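Uncharacterized HDOD domain protein (Geobacter sulfurreducens, PDB 3HC1) is of unknown function but binds two iron ions in an all-helical fold related to HD-type metal-dependent phosphohydrolases. Local coordinates at residues A[125-130]-A[237-241]; A[152-156]-A[247-251]; A[212-217]-A[230-235]; A[218-222]-A[265-269]; A[225-229]-A[269-273]. The contacts are given in a common frame with arbitrary orientation. Residue numbers count along the deposited sequence, not the author numbering.

Overall arrangement
Helix 229-243 of this all-helical chain runs through the group: interaction 3 uses its first half and interaction 1 its second half, centres about 11 Å apart. Interactions 1 to 4 each contribute ligands to the di-iron site, H152, D153, H217, H218, D238 and E249, and share the water between the irons. Interaction 3 is nested within the chain loops closed by interactions 1 and 2, which cross. Interactions 4 and 5, centres about 9 Å apart, share V269 and place helix 266-273 against the connection between helices 208-216 and 229-243. Interactions 1 to 3 are centred within about 10 Å of the chain centre, 4 and 5 about 17 and 19 Å out.

Interaction 1. Residues A[125-130]-A[237-241]; sequences GVARIA and ADEYC. With FE (Fe (III) ion), chain C.
Two buried helical segments, 125-130 of helix 116-136 and 237-241 of helix 229-243, cross at 120° with their axes 8.8 Å apart; the closest CA pair, A130 and A237, is 5.2 Å apart. G125 lets the sulphur of C241 approach its backbone, C to SG 3.8 Å. V126 (chi1 t) spreads its methyls: CG1 lies 4.0 Å from A237 CB, while CG2 lies 3.7 Å from D238 CA and 3.9 Å from C241 SG. I129 (chi1 m, chi2 t) puts CG2 3.7 Å from A237 CB and CD1 3.5 Å from C241 SG and 3.8 Å from Y240 CD1; the Y240 hydroxyl turns to D289. A130 closes the row, its CB 3.7 Å from A237 CB. No hydrogen bond links the segments. The CA-to-CB bond of D238 (chi1 t) points away from segment 125-130, and its OD1 binds the chain C iron at 2.2 Å. With H122, H152 and D153 it completes the H...HD...D metal-binding signature of the HD-domain superfamily.

Interaction 2. Residues A[152-156]-A[247-251]; sequences HDVGE and GFEGH. With FE (Fe (III) ion), chain C; FE (Fe (III) ion), chain B.
E249, E156 and F248 bury the most surface here, closely followed by D153. Segment 247-251 has no regular structure; G250 has a positive phi of 87° in a conformation that by itself calls for glycine. E249 (chi1 m, chi2 t) bridges both ions, OE1 2.2 Å from the chain C iron and OE2 2.2 Å from the chain B iron. E156 (chi1 m, chi2 m) places OE2 3.8 Å from F248 CE2 and 4.1 Å from E249 CG. F248 (chi1 p) sends its ring beside the acids, CE1 4.2 Å from D153 OD2. D153 is the partner of E249 at the metals: at the N-cap position of helix 154-162, its side chain (chi1 m) caps nothing and bridges instead, OD2 2.1 Å from the chain C iron and OD1 2.2 Å from the chain B iron. D153 OD2 and E249 OE1 are thus 3.0 Å apart, without a hydrogen bond. A water, 2.0 Å from the chain C iron and 1.9 Å from the chain B iron, also bridges. H152 takes chi1 p, and its NE2 binds the chain C iron at 2.3 Å. The nearest CA atoms, of E156 and E249, are 9.6 Å apart. H122 and D238 complete the chain C iron, H193, H217 and H218 the chain B iron: a dinuclear HD-type centre, bridged by the Asp of the HD pair and here also by E249.

Interaction 3. Residues A[212-217]-A[230-235]; sequences DTILYH and IVAMVA. With FE (Fe (III) ion), chain B.
This is a close, mainly apolar helix-helix contact at the edge of the di-iron site, joining the end of helix 208-216 to the first half of helix 229-243. The segment axes pass 9.2 Å apart with 47° between their N-to-C directions and a signed crossing angle of -47°. Two close CA pairs set the register, T213 with V231 at 4.7 Å and H217 with A235 at 4.5 Å. T213 and V231 bury the largest areas. T213 (chi1 m) has CG2 3.6 Å from V234 CG1, while OG1 lies 3.7 Å from V231 CG2 and 3.8 Å from I230 CG2; that hydroxyl bonds back to F209 O within its own helix. V231 (chi1 t) also brings CG1 to 4.0 Å from Y216 CB. Further along the segment, H217 O rests on A235, 3.2 Å from CB and 3.4 Å from CA, the latter a CA-H...O contact. H217 itself takes chi1 p, with a weak hydrogen bond of 2.8 Å from ND1 to I214 O, and its NE2 binds the chain B iron at 2.2 Å. Around the pair, helix 142-150 packs against T213 and I230, helix 193-203 against D212, I214 and L215, and helix 116-136 against selenomethionine M233 and V234.

Interaction 4. Residues A[218-222]-A[265-269]; sequences HDIEA and PSWGV. With FE (Fe (III) ion), chain B.
One segment runs from a metal ligand to a largely buried apolar contact within three residues: H218 NE2 binds the chain B iron at 2.2 Å, whereas I220, two positions on, packs against the start of helix 266-273. Between them D219 (chi1 t) makes an Asx turn, its OD1 accepting from E221 N at 3.2 Å, and residues 220-222 form a short 3-10 segment with A222 N bonded to D219 O at 3.0 Å. I220 (chi1 t, chi2 p) does most of the packing, with CG2 4.0 Å from both P265 CG and S266 OG, and CG1 4.1 Å from V269 CG2. At the margin, E221 (chi1 m) brings OE2 to 4.0 Å from P265 CB. No hydrogen bond crosses, and the backbones remain separate, I220 to S266 6.6 Å between CA atoms. The S266 hydroxyl is bonded to A232 O of helix 229-243. I220 also touches V231 and A232, and V269 touches A232, so loop and helix 266-273 both pack on helix 229-243.

Interaction 5. Residues A[225-229]-A[269-273]; sequences YKQAA and VIRRS
The R272 side chain, chi1 94° and otherwise extended, bonds to the loop's main-chain carbonyls: NE donates to K226 O at 2.8 Å in nearly straight geometry, the carbonyl lying near the guanidinium plane, and NH2 adds a weak bond to Y225 O at 2.9 Å. S273 OG (chi1 m) sits between two carbonyls, 3.0 Å from K226 O and 2.7 Å from V269 O one helical turn back, and lies 3.1 Å from A228 N. Q227 is the centre of an inverse gamma turn in which A228 N bonds weakly to K226 O at 2.9 Å. CA atoms approach to 4.6 Å at Q227 and S273 and to 4.8 Å at A229 and I270. Outward, K226 CG lies 3.8 Å from R272 CG, covering the arginine's aliphatic part. A228, the N-cap residue of helix 229-243, sets CB 3.9 Å from V269 CG1, and A229 CB lies 3.9 Å from S273 CB. The Y225 hydroxyl turns to D212. The end of helix 266-273 thus meets the entry of helix 229-243 through R272 bonds that depend on the loop's backbone conformation rather than on the identity of its side chains.

Interaction 1. Residues A[125-130]-A[237-241]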
# COMPACT_ATOMS: atom_id res chain seq x y z
N GLY A 125 1.75 0.15 6.78
CA GLY A 125 0.87 1.03 7.57
C GLY A 125 -0.31 1.51 6.74
O GLY A 125 -1.45 1.39 7.16
N VAL A 126 -0.03 2.03 5.55
CA VAL A 126 -1.04 2.44 4.61
C VAL A 126 -2.02 1.30 4.25
O VAL A 126 -3.25 1.52 4.27
CB VAL A 126 -0.43 3.13 3.35
CG1 VAL A 126 -1.51 3.40 2.20
CG2 VAL A 126 0.23 4.47 3.80
N ALA A 127 -1.50 0.12 3.93
CA ALA A 127 -2.35 -1.04 3.65
C ALA A 127 -3.34 -1.23 4.81
O ALA A 127 -4.56 -1.37 4.60
CB ALA A 127 -1.51 -2.32 3.46
N ARG A 128 -2.79 -1.31 6.02
CA ARG A 128 -3.59 -1.68 7.20
C ARG A 128 -4.62 -0.64 7.56
O ARG A 128 -5.76 -0.97 7.93
CB ARG A 128 -2.71 -1.97 8.40
CG ARG A 128 -2.00 -3.28 8.30
CD ARG A 128 -1.07 -3.56 9.49
NE ARG A 128 -0.43 -4.85 9.33
CZ ARG A 128 0.40 -5.42 10.19
NH1 ARG A 128 0.74 -4.82 11.33
NH2 ARG A 128 0.88 -6.62 9.91
N ILE A 129 -4.22 0.63 7.53
CA ILE A 129 -5.13 1.73 7.82
C ILE A 129 -6.19 1.86 6.74
O ILE A 129 -7.37 2.07 7.05
CB ILE A 129 -4.38 3.08 8.05
CG1 ILE A 129 -3.70 2.97 9.42
CG2 ILE A 129 -5.38 4.31 7.98
CD1 ILE A 129 -2.67 3.93 9.72
N ALA A 130 -5.78 1.75 5.47
CA ALA A 130 -6.75 1.79 4.39
C ALA A 130 -7.79 0.66 4.55
O ALA A 130 -8.97 0.89 4.32
CB ALA A 130 -6.11 1.73 3.07
N ALA A 237 -5.35 7.15 3.77
CA ALA A 237 -4.40 6.39 4.60
C ALA A 237 -2.95 6.86 4.43
O ALA A 237 -2.20 6.91 5.41
CB ALA A 237 -4.54 4.87 4.37
N ASP A 238 -2.57 7.26 3.23
CA ASP A 238 -1.23 7.72 3.00
C ASP A 238 -0.98 9.05 3.71
O ASP A 238 0.01 9.21 4.43
CB ASP A 238 -0.93 7.85 1.50
CG ASP A 238 0.37 8.53 1.25
OD1 ASP A 238 1.36 8.00 1.74
OD2 ASP A 238 0.41 9.61 0.63
N GLU A 239 -1.88 10.01 3.51
CA GLU A 239 -1.78 11.29 4.18
C GLU A 239 -1.79 11.13 5.73
O GLU A 239 -0.97 11.74 6.44
CB GLU A 239 -2.83 12.29 3.67
CG GLU A 239 -2.53 13.70 4.16
CD GLU A 239 -3.23 14.77 3.41
OE1 GLU A 239 -4.20 14.42 2.76
OE2 GLU A 239 -2.78 15.95 3.43
N TYR A 240 -2.65 10.25 6.23
CA TYR A 240 -2.73 9.97 7.64
C TYR A 240 -1.39 9.46 8.18
O TYR A 240 -0.85 10.02 9.14
CB TYR A 240 -3.84 8.96 7.97
CG TYR A 240 -3.91 8.68 9.44
CD1 TYR A 240 -3.10 7.71 10.03
CD2 TYR A 240 -4.73 9.43 10.26
CE1 TYR A 240 -3.13 7.52 11.38
CE2 TYR A 240 -4.76 9.25 11.60
CZ TYR A 240 -3.99 8.29 12.17
OH TYR A 240 -4.03 8.15 13.53
N CYS A 241 -0.86 8.41 7.54
CA CYS A 241 0.42 7.82 7.91
C CYS A 241 1.54 8.84 7.86
O CYS A 241 2.35 8.89 8.77
CB CYS A 241 0.72 6.63 7.06
SG CYS A 241 -0.29 5.19 7.56
FE FE C . 2.89 6.94 0.46
O HOH W 1 2.15 8.00 -1.05

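Interaction 2. Residues A[152-156]-A[247-251]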
# COMPACT_ATOMS: atom_id res chain seq x y z
N HIS A 152 0.81 1.02 -3.11
CA HIS A 152 0.64 2.43 -3.55
C HIS A 152 1.94 3.18 -3.95
O HIS A 152 1.97 3.94 -4.91
CB HIS A 152 -0.22 3.25 -2.58
CG HIS A 152 0.55 3.81 -1.41
ND1 HIS A 152 0.96 3.02 -0.36
CD2 HIS A 152 0.96 5.07 -1.12
CE1 HIS A 152 1.65 3.75 0.50
NE2 HIS A 152 1.64 5.00 0.08
N ASP A 153 2.99 2.94 -3.16
CA ASP A 153 4.29 3.51 -3.37
C ASP A 153 5.29 2.57 -4.04
O ASP A 153 6.51 2.77 -3.91
CB ASP A 153 4.82 3.99 -2.02
CG ASP A 153 4.33 5.40 -1.68
OD1 ASP A 153 3.83 6.08 -2.61
OD2 ASP A 153 4.40 5.80 -0.50
N VAL A 154 4.79 1.57 -4.78
CA VAL A 154 5.71 0.64 -5.46
C VAL A 154 6.66 1.40 -6.42
O VAL A 154 7.78 0.99 -6.64
CB VAL A 154 4.92 -0.50 -6.17
CG1 VAL A 154 4.14 0.05 -7.39
CG2 VAL A 154 5.82 -1.57 -6.57
N GLY A 155 6.24 2.56 -6.93
CA GLY A 155 7.12 3.41 -7.71
C GLY A 155 8.34 3.98 -7.00
O GLY A 155 9.37 4.17 -7.65
N GLU A 156 8.20 4.29 -5.71
CA GLU A 156 9.33 4.77 -4.87
C GLU A 156 10.27 3.62 -4.62
O GLU A 156 11.48 3.83 -4.54
CB GLU A 156 8.90 5.32 -3.50
CG GLU A 156 8.07 6.53 -3.49
CD GLU A 156 8.84 7.80 -3.81
OE1 GLU A 156 9.52 7.82 -4.84
OE2 GLU A 156 8.75 8.77 -3.03
N GLY A 247 5.61 7.47 7.88
CA GLY A 247 5.92 7.83 6.51
C GLY A 247 7.23 8.56 6.30
O GLY A 247 8.07 8.70 7.24
N PHE A 248 7.43 8.99 5.08
CA PHE A 248 8.72 9.62 4.72
C PHE A 248 8.59 10.64 3.64
O PHE A 248 9.57 11.29 3.31
CB PHE A 248 9.73 8.52 4.25
CG PHE A 248 9.30 7.82 2.97
CD1 PHE A 248 8.39 6.80 3.02
CD2 PHE A 248 9.78 8.25 1.71
CE1 PHE A 248 7.93 6.16 1.82
CE2 PHE A 248 9.35 7.64 0.54
CZ PHE A 248 8.43 6.59 0.59
N GLU A 249 7.44 10.72 2.96
CA GLU A 249 7.37 11.48 1.73
C GLU A 249 7.23 12.96 1.97
O GLU A 249 7.35 13.73 1.05
CB GLU A 249 6.22 10.95 0.85
CG GLU A 249 6.46 9.53 0.34
CD GLU A 249 5.17 8.89 -0.06
OE1 GLU A 249 4.42 8.53 0.84
OE2 GLU A 249 4.91 8.82 -1.26
N GLY A 250 6.94 13.37 3.20
CA GLY A 250 6.87 14.80 3.56
C GLY A 250 5.51 15.41 3.31
O GLY A 250 4.63 14.80 2.71
N HIS A 251 5.31 16.63 3.83
CA HIS A 251 3.97 17.25 3.80
C HIS A 251 4.14 18.70 4.09
O HIS A 251 4.96 19.07 4.90
CB HIS A 251 3.06 16.63 4.86
CG HIS A 251 1.59 16.90 4.67
ND1 HIS A 251 1.03 18.13 4.91
CD2 HIS A 251 0.57 16.07 4.32
CE1 HIS A 251 -0.27 18.08 4.65
NE2 HIS A 251 -0.57 16.84 4.28
FE FE C . 2.89 6.94 0.46
FE FE B . 3.22 8.16 -2.60
O HOH W 1 2.15 8.00 -1.05

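Interaction 3. Residues A[212-217]-A[230-235]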
# COMPACT_ATOMS: atom_id res chain seq x y z
N ASP A 212 -4.64 2.61 -10.98
CA ASP A 212 -5.12 3.98 -10.75
C ASP A 212 -4.86 4.45 -9.29
O ASP A 212 -4.69 5.61 -9.04
CB ASP A 212 -6.61 4.03 -11.03
CG ASP A 212 -6.96 3.82 -12.50
OD1 ASP A 212 -6.06 3.66 -13.38
OD2 ASP A 212 -8.19 3.76 -12.77
N THR A 213 -4.87 3.54 -8.32
CA THR A 213 -4.63 3.92 -6.96
C THR A 213 -3.19 4.45 -6.86
O THR A 213 -3.00 5.53 -6.32
CB THR A 213 -4.79 2.75 -5.99
OG1 THR A 213 -6.16 2.32 -5.96
CG2 THR A 213 -4.32 3.17 -4.58
N ILE A 214 -2.25 3.74 -7.51
CA ILE A 214 -0.81 4.13 -7.59
C ILE A 214 -0.65 5.51 -8.29
O ILE A 214 0.04 6.37 -7.79
CB ILE A 214 0.01 3.03 -8.28
CG1 ILE A 214 -0.05 1.71 -7.50
CG2 ILE A 214 1.50 3.42 -8.45
CD1 ILE A 214 0.46 0.50 -8.37
N LEU A 215 -1.43 5.75 -9.35
CA LEU A 215 -1.36 7.00 -10.11
C LEU A 215 -1.92 8.22 -9.38
O LEU A 215 -1.38 9.34 -9.51
CB LEU A 215 -2.11 6.83 -11.45
CG LEU A 215 -2.11 8.02 -12.44
CD1 LEU A 215 -0.68 8.46 -12.79
CD2 LEU A 215 -2.91 7.68 -13.72
N TYR A 216 -2.99 8.02 -8.63
CA TYR A 216 -3.80 9.14 -8.12
C TYR A 216 -3.75 9.35 -6.62
O TYR A 216 -4.43 10.25 -6.10
CB TYR A 216 -5.26 8.96 -8.53
CG TYR A 216 -5.55 8.93 -10.02
CD1 TYR A 216 -5.27 10.03 -10.85
CD2 TYR A 216 -6.20 7.84 -10.59
CE1 TYR A 216 -5.59 9.99 -12.24
CE2 TYR A 216 -6.53 7.79 -11.95
CZ TYR A 216 -6.21 8.84 -12.76
OH TYR A 216 -6.57 8.73 -14.07
N HIS A 217 -2.95 8.54 -5.92
CA HIS A 217 -2.98 8.52 -4.46
C HIS A 217 -2.55 9.79 -3.78
O HIS A 217 -2.87 9.96 -2.60
CB HIS A 217 -2.27 7.32 -3.87
CG HIS A 217 -0.77 7.38 -3.96
ND1 HIS A 217 -0.05 6.77 -4.97
CD2 HIS A 217 0.14 7.89 -3.10
CE1 HIS A 217 1.24 6.95 -4.76
NE2 HIS A 217 1.38 7.71 -3.68
N ILE A 230 -11.69 2.86 -3.39
CA ILE A 230 -10.39 2.31 -3.02
C ILE A 230 -9.31 3.39 -3.04
O ILE A 230 -8.55 3.49 -2.09
CB ILE A 230 -9.98 1.09 -3.91
CG1 ILE A 230 -10.98 -0.09 -3.69
CG2 ILE A 230 -8.58 0.65 -3.54
CD1 ILE A 230 -10.88 -1.24 -4.69
N VAL A 231 -9.24 4.18 -4.11
CA VAL A 231 -8.24 5.20 -4.25
C VAL A 231 -8.41 6.21 -3.10
O VAL A 231 -7.42 6.60 -2.47
CB VAL A 231 -8.34 6.01 -5.57
CG1 VAL A 231 -7.07 6.92 -5.66
CG2 VAL A 231 -8.47 5.11 -6.80
N ALA A 232 -9.66 6.61 -2.85
CA ALA A 232 -9.95 7.56 -1.80
C ALA A 232 -9.45 7.03 -0.44
O ALA A 232 -8.83 7.79 0.32
CB ALA A 232 -11.46 7.87 -1.78
N MSE A 233 -9.66 5.72 -0.18
CA MSE A 233 -9.22 5.07 1.05
C MSE A 233 -7.72 5.08 1.23
O MSE A 233 -7.18 5.38 2.33
CB MSE A 233 -9.83 3.62 1.17
CG MSE A 233 -11.33 3.75 1.56
SE MSE A 233 -12.18 2.07 1.27
CE MSE A 233 -13.94 2.90 1.14
N VAL A 234 -7.03 4.76 0.15
CA VAL A 234 -5.55 4.68 0.18
C VAL A 234 -4.97 6.09 0.21
O VAL A 234 -3.97 6.32 0.92
CB VAL A 234 -5.02 3.85 -1.01
CG1 VAL A 234 -3.42 4.00 -1.22
CG2 VAL A 234 -5.49 2.36 -0.91
N ALA A 235 -5.56 7.03 -0.53
CA ALA A 235 -5.04 8.42 -0.46
C ALA A 235 -5.17 8.94 0.94
O ALA A 235 -4.22 9.57 1.43
CB ALA A 235 -5.75 9.42 -1.42
FE FE B . 3.22 8.16 -2.60
O HOH W 1 2.15 8.00 -1.05

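Interaction 4. Residues A[218-222]-A[265-269]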
# COMPACT_ATOMS: atom_id res chain seq x y z
N HIS A 218 -1.85 10.68 -4.49
CA HIS A 218 -1.50 12.02 -3.95
C HIS A 218 -2.50 13.11 -4.31
O HIS A 218 -2.34 14.22 -3.86
CB HIS A 218 -0.05 12.44 -4.32
CG HIS A 218 1.00 11.64 -3.60
ND1 HIS A 218 1.32 11.88 -2.28
CD2 HIS A 218 1.79 10.61 -4.00
CE1 HIS A 218 2.22 10.99 -1.88
NE2 HIS A 218 2.55 10.23 -2.91
N ASP A 219 -3.54 12.80 -5.10
CA ASP A 219 -4.64 13.74 -5.28
C ASP A 219 -5.91 13.04 -5.72
O ASP A 219 -6.15 12.85 -6.90
CB ASP A 219 -4.30 14.83 -6.27
CG ASP A 219 -5.37 15.94 -6.31
OD1 ASP A 219 -6.31 16.01 -5.45
OD2 ASP A 219 -5.23 16.74 -7.23
N ILE A 220 -6.70 12.65 -4.73
CA ILE A 220 -7.96 11.92 -4.97
C ILE A 220 -8.88 12.69 -5.92
O ILE A 220 -9.63 12.09 -6.67
CB ILE A 220 -8.65 11.57 -3.63
CG1 ILE A 220 -9.86 10.64 -3.85
CG2 ILE A 220 -9.04 12.83 -2.86
CD1 ILE A 220 -9.54 9.36 -4.66
N GLU A 221 -8.77 14.03 -5.94
CA GLU A 221 -9.65 14.86 -6.73
C GLU A 221 -9.39 14.74 -8.21
O GLU A 221 -10.27 15.09 -9.01
CB GLU A 221 -9.66 16.33 -6.23
CG GLU A 221 -10.04 16.40 -4.71
CD GLU A 221 -10.33 17.79 -4.20
OE1 GLU A 221 -9.38 18.57 -4.04
OE2 GLU A 221 -11.50 18.08 -3.92
N ALA A 222 -8.24 14.18 -8.59
CA ALA A 222 -7.92 13.85 -10.01
C ALA A 222 -8.56 12.56 -10.59
O ALA A 222 -8.51 12.38 -11.78
CB ALA A 222 -6.38 13.74 -10.21
N PRO A 265 -10.88 15.31 1.54
CA PRO A 265 -11.80 15.09 0.42
C PRO A 265 -12.19 13.64 0.15
O PRO A 265 -13.20 13.39 -0.53
CB PRO A 265 -11.03 15.68 -0.78
CG PRO A 265 -9.65 15.87 -0.34
CD PRO A 265 -9.69 16.08 1.13
N SER A 266 -11.41 12.69 0.67
CA SER A 266 -11.71 11.29 0.46
C SER A 266 -13.06 10.90 1.07
O SER A 266 -13.71 10.02 0.56
CB SER A 266 -10.65 10.37 1.04
OG SER A 266 -9.49 10.37 0.25
N TRP A 267 -13.46 11.55 2.16
CA TRP A 267 -14.68 11.17 2.86
C TRP A 267 -15.89 11.37 1.95
O TRP A 267 -16.69 10.48 1.84
CB TRP A 267 -14.87 11.91 4.19
CG TRP A 267 -13.83 11.64 5.14
CD1 TRP A 267 -12.96 12.54 5.69
CD2 TRP A 267 -13.44 10.35 5.64
NE1 TRP A 267 -12.08 11.89 6.52
CE2 TRP A 267 -12.36 10.55 6.52
CE3 TRP A 267 -13.97 9.06 5.50
CZ2 TRP A 267 -11.75 9.49 7.22
CZ3 TRP A 267 -13.36 8.01 6.16
CH2 TRP A 267 -12.26 8.23 7.01
N GLY A 268 -15.98 12.52 1.27
CA GLY A 268 -16.99 12.73 0.24
C GLY A 268 -16.92 11.75 -0.93
O GLY A 268 -17.96 11.32 -1.46
N VAL A 269 -15.72 11.35 -1.33
CA VAL A 269 -15.56 10.45 -2.47
C VAL A 269 -16.09 9.06 -2.12
O VAL A 269 -16.83 8.41 -2.93
CB VAL A 269 -14.09 10.46 -2.98
CG1 VAL A 269 -13.83 9.35 -4.02
CG2 VAL A 269 -13.82 11.85 -3.61
FE FE B . 3.22 8.16 -2.60
O HOH W 1 2.15 8.00 -1.05

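Interaction 5. Residues A[225-229]-A[269-273]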
# COMPACT_ATOMS: atom_id res chain seq x y z
N TYR A 225 -13.32 9.23 -12.47
CA TYR A 225 -14.58 8.56 -12.31
C TYR A 225 -15.09 8.59 -10.85
O TYR A 225 -14.34 8.75 -9.89
CB TYR A 225 -14.47 7.12 -12.82
CG TYR A 225 -13.24 6.38 -12.30
CD1 TYR A 225 -13.23 5.79 -11.02
CD2 TYR A 225 -12.09 6.22 -13.09
CE1 TYR A 225 -12.10 5.08 -10.53
CE2 TYR A 225 -10.96 5.47 -12.60
CZ TYR A 225 -10.98 4.92 -11.34
OH TYR A 225 -9.89 4.20 -10.85
N LYS A 226 -16.37 8.31 -10.73
CA LYS A 226 -17.11 8.55 -9.50
C LYS A 226 -16.89 7.42 -8.51
O LYS A 226 -16.79 7.64 -7.33
CB LYS A 226 -18.62 8.66 -9.85
CG LYS A 226 -19.54 8.99 -8.69
CD LYS A 226 -21.01 8.83 -9.11
CE LYS A 226 -21.93 9.51 -8.12
NZ LYS A 226 -23.26 8.84 -8.13
N GLN A 227 -16.85 6.19 -8.99
CA GLN A 227 -16.67 5.08 -8.08
C GLN A 227 -15.18 4.92 -7.82
O GLN A 227 -14.52 4.08 -8.43
CB GLN A 227 -17.31 3.84 -8.64
CG GLN A 227 -18.84 3.98 -8.77
CD GLN A 227 -19.58 3.13 -7.77
OE1 GLN A 227 -19.26 3.15 -6.58
NE2 GLN A 227 -20.55 2.36 -8.25
N ALA A 228 -14.71 5.70 -6.85
CA ALA A 228 -13.28 5.80 -6.55
C ALA A 228 -12.99 5.56 -5.06
O ALA A 228 -12.04 6.15 -4.52
CB ALA A 228 -12.76 7.17 -7.03
N ALA A 229 -13.73 4.63 -4.43
CA ALA A 229 -13.62 4.29 -2.98
C ALA A 229 -12.25 3.80 -2.63
O ALA A 229 -11.65 4.33 -1.71
CB ALA A 229 -14.63 3.27 -2.52
N VAL A 269 -15.72 11.35 -1.33
CA VAL A 269 -15.56 10.45 -2.47
C VAL A 269 -16.09 9.06 -2.12
O VAL A 269 -16.83 8.41 -2.93
CB VAL A 269 -14.09 10.46 -2.98
CG1 VAL A 269 -13.83 9.35 -4.02
CG2 VAL A 269 -13.82 11.85 -3.61
N ILE A 270 -15.82 8.65 -0.88
CA ILE A 270 -16.30 7.36 -0.36
C ILE A 270 -17.83 7.40 -0.31
O ILE A 270 -18.45 6.47 -0.81
CB ILE A 270 -15.70 7.03 1.02
CG1 ILE A 270 -14.21 6.81 0.89
CG2 ILE A 270 -16.36 5.78 1.64
CD1 ILE A 270 -13.43 6.78 2.19
N ARG A 271 -18.44 8.47 0.24
CA ARG A 271 -19.91 8.59 0.25
C ARG A 271 -20.56 8.60 -1.13
O ARG A 271 -21.64 8.06 -1.29
CB ARG A 271 -20.40 9.87 0.96
CG ARG A 271 -20.22 9.84 2.42
CD ARG A 271 -21.12 10.83 3.17
NE ARG A 271 -20.91 10.54 4.58
CZ ARG A 271 -19.94 11.05 5.34
NH1 ARG A 271 -19.11 11.97 4.87
NH2 ARG A 271 -19.84 10.65 6.60
N ARG A 272 -19.98 9.30 -2.10
CA ARG A 272 -20.51 9.29 -3.45
C ARG A 272 -20.37 7.87 -4.07
O ARG A 272 -21.21 7.47 -4.88
CB ARG A 272 -19.85 10.36 -4.33
CG ARG A 272 -18.67 9.85 -5.14
CD ARG A 272 -17.87 10.94 -5.83
NE ARG A 272 -16.71 10.37 -6.56
CZ ARG A 272 -15.64 11.08 -6.95
NH1 ARG A 272 -15.55 12.38 -6.67
NH2 ARG A 272 -14.63 10.49 -7.63
N SER A 273 -19.33 7.11 -3.69
CA SER A 273 -19.08 5.77 -4.24
C SER A 273 -19.97 4.68 -3.59
O SER A 273 -20.31 3.68 -4.22
CB SER A 273 -17.59 5.36 -4.08
OG SER A 273 -16.68 6.33 -4.59